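Local structure of putative exported protein (Aeromonas hydrophila subsp. hydrophila, 4PJ2) at residues Phe6-Leu11 against Val16-Glu21; Tyr32-Tyr37 against Glu101-Phe106. The protein binds a magnesium ion and probably acts in the periplasm as an inhibitor of invertebrate-type lysozyme. One frame throughout, in Å; residues are numbered along the deposited sequence.

Interaction 1 (Phe6-Leu11 against Val16-Glu21); sequences FKQLTL and VVTVSE
The ring of Phe6 lies across the neighbouring strand and turns an edge to Ser20, whose OG sits in the ring plane 3.2 Å from Phe6 CD1. With CG anti to the backbone N (chi1 174°), the ring leans back along 16-21, so that Phe6 CE1 also comes within 3.7 Å of Thr18 CB. Ser20 OG is hydrogen-bonded to a glycerol probably left from crystallisation. Gln8 repeats the diagonal lean one step further on: its side chain runs extended past Thr18, which it meets through Gln8 CB and Thr18 CG2 at 4.0 Å, and its CG comes to 3.7 Å from Val16 CG1, the two side chains crossing at a slant. These groups share one face of an antiparallel beta hairpin, strand 6-10 returning as strand 16-21 with axes 4.7 Å apart at 163°. Lys7 pairs with Val19 and Leu9 with Val17, two hydrogen-bonded pairs each closed by reciprocal bonds; Lys7 N reaches Val19 O at 3.0 Å, and Leu9 N reaches Val17 O at 2.9 Å. The bonds of the second pair are the straighter, that from Val17 N to Leu9 O having an angle of 170° at the hydrogen. Alpha carbons of the non-hydrogen-bonded pairs (Phe6, Gln8, Val16 and Thr18) add weak CH...O contacts, among them Thr18 CA to Lys7 O at 3.2 Å. Lys7, Leu9, Val17 and Val19 point to the other face, and they lean on the second sheet of the protein: Lys7 and Leu9 on Leu64, Val19 on Ile61, Val17 on Leu97. Leu11, just past the strand, bends its end back toward the hairpin and packs on Leu66 and Leu97, while Gln8, Val16 and Thr18 on the opposite face touch Leu46.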
loop_
_atom_site.group_PDB
_atom_site.type_symbol
_atom_site.label_atom_id
_atom_site.label_comp_id
_atom_site.label_asym_id
_atom_site.label_seq_id
_atom_site.Cartn_x
_atom_site.Cartn_y
_atom_site.Cartn_z
ATOM N N PHE A 6 -0.507 -12.458 8.348
ATOM C CA PHE A 6 -1.370 -13.633 8.446
ATOM C C PHE A 6 -2.425 -13.388 9.518
ATOM O O PHE A 6 -2.096 -12.974 10.630
ATOM C CB PHE A 6 -0.570 -14.888 8.804
ATOM C CG PHE A 6 -1.435 -16.094 9.055
ATOM C CD1 PHE A 6 -1.939 -16.845 8.003
ATOM C CD2 PHE A 6 -1.757 -16.462 10.341
ATOM C CE1 PHE A 6 -2.737 -17.940 8.246
ATOM C CE2 PHE A 6 -2.555 -17.550 10.582
ATOM C CZ PHE A 6 -3.040 -18.288 9.535
ATOM N N LYS A 7 -3.687 -13.634 9.187
ATOM C CA LYS A 7 -4.750 -13.546 10.176
ATOM C C LYS A 7 -5.822 -14.563 9.889
ATOM O O LYS A 7 -6.164 -14.802 8.746
ATOM C CB LYS A 7 -5.372 -12.151 10.179
ATOM C CG LYS A 7 -6.337 -11.876 11.336
ATOM C CD LYS A 7 -6.576 -10.368 11.511
ATOM C CE LYS A 7 -7.598 -10.069 12.591
ATOM N NZ LYS A 7 -7.116 -10.438 13.948
ATOM N N GLN A 8 -6.349 -15.132 10.959
ATOM C CA GLN A 8 -7.419 -16.101 10.903
ATOM C C GLN A 8 -8.650 -15.527 11.602
ATOM O O GLN A 8 -8.522 -14.956 12.691
ATOM C CB GLN A 8 -6.962 -17.361 11.620
ATOM C CG GLN A 8 -7.983 -18.459 11.647
ATOM C CD GLN A 8 -7.498 -19.656 12.423
ATOM O OE1 GLN A 8 -6.364 -20.084 12.245
ATOM N NE2 GLN A 8 -8.342 -20.192 13.306
ATOM N N LEU A 9 -9.818 -15.679 10.980
ATOM C CA LEU A 9 -11.093 -15.185 11.514
ATOM C C LEU A 9 -12.156 -16.268 11.429
ATOM O O LEU A 9 -12.251 -16.965 10.432
ATOM C CB LEU A 9 -11.604 -13.985 10.717
ATOM C CG LEU A 9 -10.792 -12.699 10.774
ATOM C CD1 LEU A 9 -11.356 -11.672 9.785
ATOM C CD2 LEU A 9 -10.803 -12.137 12.177
ATOM N N THR A 10 -12.980 -16.359 12.466
ATOM C CA THR A 10 -14.164 -17.200 12.434
ATOM C C THR A 10 -15.364 -16.374 12.002
ATOM O O THR A 10 -15.648 -15.326 12.586
ATOM C CB THR A 10 -14.437 -17.814 13.794
ATOM O OG1 THR A 10 -13.310 -18.607 14.163
ATOM C CG2 THR A 10 -15.687 -18.680 13.757
ATOM N N LEU A 11 -16.082 -16.845 11.001
ATOM C CA LEU A 11 -17.284 -16.195 10.518
ATOM C C LEU A 11 -18.476 -16.613 11.389
ATOM O O LEU A 11 -18.447 -17.661 12.033
ATOM C CB LEU A 11 -17.576 -16.593 9.077
ATOM C CG LEU A 11 -16.880 -15.994 7.850
ATOM C CD1 LEU A 11 -16.086 -14.753 8.190
ATOM C CD2 LEU A 11 -16.066 -16.995 7.109
ATOM N N VAL A 16 -14.270 -20.614 8.634
ATOM C CA VAL A 16 -13.066 -19.935 9.064
ATOM C C VAL A 16 -12.323 -19.463 7.828
ATOM O O VAL A 16 -12.251 -20.174 6.825
ATOM C CB VAL A 16 -12.185 -20.874 9.896
ATOM C CG1 VAL A 16 -10.836 -20.247 10.210
ATOM C CG2 VAL A 16 -12.926 -21.279 11.153
ATOM N N VAL A 17 -11.767 -18.263 7.898
ATOM C CA VAL A 17 -11.014 -17.705 6.786
ATOM C C VAL A 17 -9.627 -17.313 7.280
ATOM O O VAL A 17 -9.464 -16.840 8.398
ATOM C CB VAL A 17 -11.805 -16.524 6.115
ATOM C CG1 VAL A 17 -11.872 -15.301 7.011
ATOM C CG2 VAL A 17 -11.207 -16.135 4.817
ATOM N N THR A 18 -8.619 -17.506 6.435
ATOM C CA THR A 18 -7.313 -16.930 6.669
ATOM C C THR A 18 -6.952 -16.011 5.513
ATOM O O THR A 18 -7.395 -16.198 4.385
ATOM C CB THR A 18 -6.216 -17.973 6.854
ATOM O OG1 THR A 18 -6.017 -18.650 5.617
ATOM C CG2 THR A 18 -6.564 -18.968 7.946
ATOM N N VAL A 19 -6.144 -15.012 5.831
ATOM C CA VAL A 19 -5.669 -14.047 4.847
ATOM C C VAL A 19 -4.179 -13.906 5.058
ATOM O O VAL A 19 -3.733 -13.663 6.175
ATOM C CB VAL A 19 -6.363 -12.680 4.994
ATOM C CG1 VAL A 19 -5.831 -11.708 3.939
ATOM C CG2 VAL A 19 -7.865 -12.848 4.870
ATOM N N SER A 20 -3.419 -14.046 3.972
ATOM C CA SER A 20 -1.957 -14.036 4.025
ATOM C C SER A 20 -1.377 -13.236 2.883
ATOM O O SER A 20 -1.857 -13.329 1.764
ATOM C CB SER A 20 -1.419 -15.451 3.806
ATOM O OG SER A 20 -1.758 -16.318 4.842
ATOM N N GLU A 21 -0.308 -12.486 3.140
ATOM C CA GLU A 21 0.488 -11.934 2.044
ATOM C C GLU A 21 1.366 -13.016 1.436
ATOM O O GLU A 21 1.764 -13.966 2.097
ATOM C CB GLU A 21 1.331 -10.763 2.554
ATOM C CG GLU A 21 0.473 -9.509 2.761
ATOM C CD GLU A 21 1.210 -8.337 3.372
ATOM O OE1 GLU A 21 2.318 -8.540 3.896
ATOM O OE2 GLU A 21 0.677 -7.203 3.343
#

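Interaction 2 (Tyr32-Tyr37 against Glu101-Phe106); sequences YDVRLY and EGLDSF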
loop_
_atom_site.group_PDB
_atom_site.type_symbol
_atom_site.label_atom_id
_atom_site.label_comp_id
_atom_site.label_asym_id
_atom_site.label_seq_id
_atom_site.Cartn_x
_atom_site.Cartn_y
_atom_site.Cartn_z
ATOM N N TYR A 32 -1.940 -11.259 -2.103
ATOM C CA TYR A 32 -2.397 -11.892 -0.887
ATOM C C TYR A 32 -3.368 -12.982 -1.278
ATOM O O TYR A 32 -3.880 -13.012 -2.391
ATOM C CB TYR A 32 -3.032 -10.884 0.061
ATOM C CG TYR A 32 -4.355 -10.335 -0.385
ATOM C CD1 TYR A 32 -5.534 -10.935 0.013
ATOM C CD2 TYR A 32 -4.437 -9.204 -1.175
ATOM C CE1 TYR A 32 -6.746 -10.410 -0.359
ATOM C CE2 TYR A 32 -5.644 -8.678 -1.553
ATOM C CZ TYR A 32 -6.796 -9.280 -1.141
ATOM O OH TYR A 32 -8.024 -8.783 -1.492
ATOM N N ASP A 33 -3.620 -13.899 -0.358
ATOM C CA ASP A 33 -4.619 -14.914 -0.593
ATOM C C ASP A 33 -5.598 -14.967 0.553
ATOM O O ASP A 33 -5.290 -14.573 1.677
ATOM C CB ASP A 33 -4.001 -16.287 -0.855
ATOM C CG ASP A 33 -3.193 -16.821 0.299
ATOM O OD1 ASP A 33 -1.947 -16.635 0.290
ATOM O OD2 ASP A 33 -3.801 -17.471 1.184
ATOM N N VAL A 34 -6.790 -15.419 0.202
ATOM C CA VAL A 34 -7.873 -15.662 1.126
ATOM C C VAL A 34 -8.208 -17.138 0.994
ATOM O O VAL A 34 -8.422 -17.620 -0.098
ATOM C CB VAL A 34 -9.104 -14.826 0.741
ATOM C CG1 VAL A 34 -10.246 -15.130 1.681
ATOM C CG2 VAL A 34 -8.774 -13.333 0.744
ATOM N N ARG A 35 -8.248 -17.835 2.116
ATOM C CA ARG A 35 -8.543 -19.275 2.142
ATOM C C ARG A 35 -9.712 -19.503 3.079
ATOM O O ARG A 35 -9.715 -18.990 4.187
ATOM C CB ARG A 35 -7.328 -20.084 2.596
ATOM C CG ARG A 35 -6.209 -20.151 1.551
ATOM C CD ARG A 35 -4.977 -20.785 2.125
ATOM N NE ARG A 35 -4.162 -21.610 1.241
ATOM C CZ ARG A 35 -3.083 -21.237 0.569
ATOM N NH1 ARG A 35 -2.702 -19.972 0.497
ATOM N NH2 ARG A 35 -2.408 -22.162 -0.093
ATOM N N LEU A 36 -10.685 -20.273 2.609
ATOM C CA LEU A 36 -11.901 -20.574 3.344
ATOM C C LEU A 36 -11.906 -22.033 3.742
ATOM O O LEU A 36 -11.631 -22.914 2.907
ATOM C CB LEU A 36 -13.097 -20.294 2.457
ATOM C CG LEU A 36 -14.481 -20.484 3.048
ATOM C CD1 LEU A 36 -14.718 -19.518 4.196
ATOM C CD2 LEU A 36 -15.534 -20.320 1.980
ATOM N N TYR A 37 -12.241 -22.266 5.002
ATOM C CA TYR A 37 -12.306 -23.588 5.621
ATOM C C TYR A 37 -13.690 -23.784 6.231
ATOM O O TYR A 37 -14.340 -22.819 6.632
ATOM C CB TYR A 37 -11.253 -23.710 6.727
ATOM C CG TYR A 37 -9.840 -23.463 6.248
ATOM C CD1 TYR A 37 -8.986 -24.527 5.949
ATOM C CD2 TYR A 37 -9.365 -22.156 6.071
ATOM C CE1 TYR A 37 -7.716 -24.294 5.488
ATOM C CE2 TYR A 37 -8.098 -21.934 5.606
ATOM C CZ TYR A 37 -7.271 -23.000 5.319
ATOM O OH TYR A 37 -6.011 -22.726 4.852
ATOM N N GLU A 101 -22.467 -21.360 -0.910
ATOM C CA GLU A 101 -21.911 -20.921 -2.175
ATOM C C GLU A 101 -20.390 -20.951 -2.166
ATOM O O GLU A 101 -19.758 -21.020 -3.227
ATOM C CB GLU A 101 -22.365 -19.493 -2.469
ATOM C CG GLU A 101 -23.860 -19.245 -2.262
ATOM C CD GLU A 101 -24.708 -19.718 -3.425
ATOM O OE1 GLU A 101 -24.208 -20.525 -4.238
ATOM O OE2 GLU A 101 -25.879 -19.275 -3.526
ATOM N N GLY A 102 -19.795 -20.876 -0.978
ATOM C CA GLY A 102 -18.347 -20.832 -0.880
ATOM C C GLY A 102 -17.802 -19.416 -0.906
ATOM O O GLY A 102 -18.434 -18.501 -0.375
ATOM N N LEU A 103 -16.644 -19.248 -1.549
ATOM C CA LEU A 103 -15.832 -18.037 -1.489
ATOM C C LEU A 103 -15.810 -17.367 -2.857
ATOM O O LEU A 103 -15.433 -18.014 -3.819
ATOM C CB LEU A 103 -14.396 -18.450 -1.132
ATOM C CG LEU A 103 -13.321 -17.374 -1.122
ATOM C CD1 LEU A 103 -13.686 -16.355 -0.048
ATOM C CD2 LEU A 103 -11.888 -17.872 -0.926
ATOM N N ASP A 104 -16.223 -16.106 -2.954
ATOM C CA ASP A 104 -16.213 -15.386 -4.233
ATOM C C ASP A 104 -15.939 -13.895 -4.016
ATOM O O ASP A 104 -16.312 -13.341 -2.994
ATOM C CB ASP A 104 -17.598 -15.487 -4.919
ATOM C CG ASP A 104 -18.047 -16.933 -5.208
ATOM O OD1 ASP A 104 -17.674 -17.488 -6.267
ATOM O OD2 ASP A 104 -18.828 -17.500 -4.400
ATOM N N SER A 105 -15.305 -13.237 -4.976
ATOM C CA SER A 105 -15.093 -11.806 -4.844
ATOM C C SER A 105 -16.427 -11.106 -5.071
ATOM O O SER A 105 -17.315 -11.632 -5.750
ATOM C CB SER A 105 -14.001 -11.305 -5.794
ATOM O OG SER A 105 -14.489 -10.329 -6.699
ATOM N N PHE A 106 -16.568 -9.931 -4.473
ATOM C CA PHE A 106 -17.816 -9.179 -4.512
ATOM C C PHE A 106 -17.597 -7.770 -5.091
ATOM O O PHE A 106 -18.471 -7.299 -5.808
ATOM C CB PHE A 106 -18.454 -9.157 -3.113
ATOM C CG PHE A 106 -19.647 -8.257 -2.998
ATOM C CD1 PHE A 106 -20.894 -8.683 -3.425
ATOM C CD2 PHE A 106 -19.527 -6.998 -2.446
ATOM C CE1 PHE A 106 -22.008 -7.859 -3.312
ATOM C CE2 PHE A 106 -20.629 -6.167 -2.328
ATOM C CZ PHE A 106 -21.874 -6.598 -2.762
#
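Flanking Val34, which meets Leu103 across the contact, Asp33 and Arg35 are joined by a salt bridge of 2.8 Å from Arg35 NH1 to Asp33 OD2. The bond has an angle of 152° at the hydrogen; OD2 lies close to the guanidinium plane, whereas NH1 stands well above the plane of the carboxylate. This pair belongs to the side of the strand that faces away from 101-106, and the contact itself is wholly apolar in its side chains. Leu103 carries it, reaching over between Val34 and Leu36. Its CG is anti to the backbone N (chi1 175°), which brings the two methyls up to Val34: Leu103 CD1 is 4.0 Å from Val34 CG1, and Leu103 CD2 lies 3.6 Å from the backbone oxygen Val34 O. Leu36 passes alongside in the reverse sense, Leu36 CD2 resting 3.8 Å from Leu103 CB. The same methyl touches the backbone of the next residue back, with Leu36 CD2 3.8 Å from Gly102 C. Gly102 has backbone angles at which a beta carbon would press on the carbonyl oxygen of Glu101, which by itself calls for glycine. The strand axes approach no nearer than 7.8 Å, at 156°, a spacing filled by side chains and not by backbone pairing. Strand 30-37, an inner strand between 16-21 and 49-57, is thereby packed face to face on 102-112, the edge strand of the second antiparallel sheet, in the layering of a beta sandwich, while Phe95 and Leu97 of the adjacent strand 90-98 extend the buried layer beside Val34 and Leu103.

From the N terminus, the chain first runs through strand 6-10, turns over five residues and returns as 16-21, so interaction 1 closes a short local hairpin. The chain then goes on to 30-37, which pairs with strand 16-21 along the edge away from 6-10: Val16 O meets Tyr37 N and Ser20 O meets Asp33 N, each at 2.8 Å and probably a hydrogen bond. Only from here does interaction 2 open; it closes 63 residues later, after most of the second sheet has been laid down. The two contacts thus stand in series, neither nesting nor crossing. Interaction 1 builds the first sheet within its plane, and interaction 2 ties that sheet to the other one.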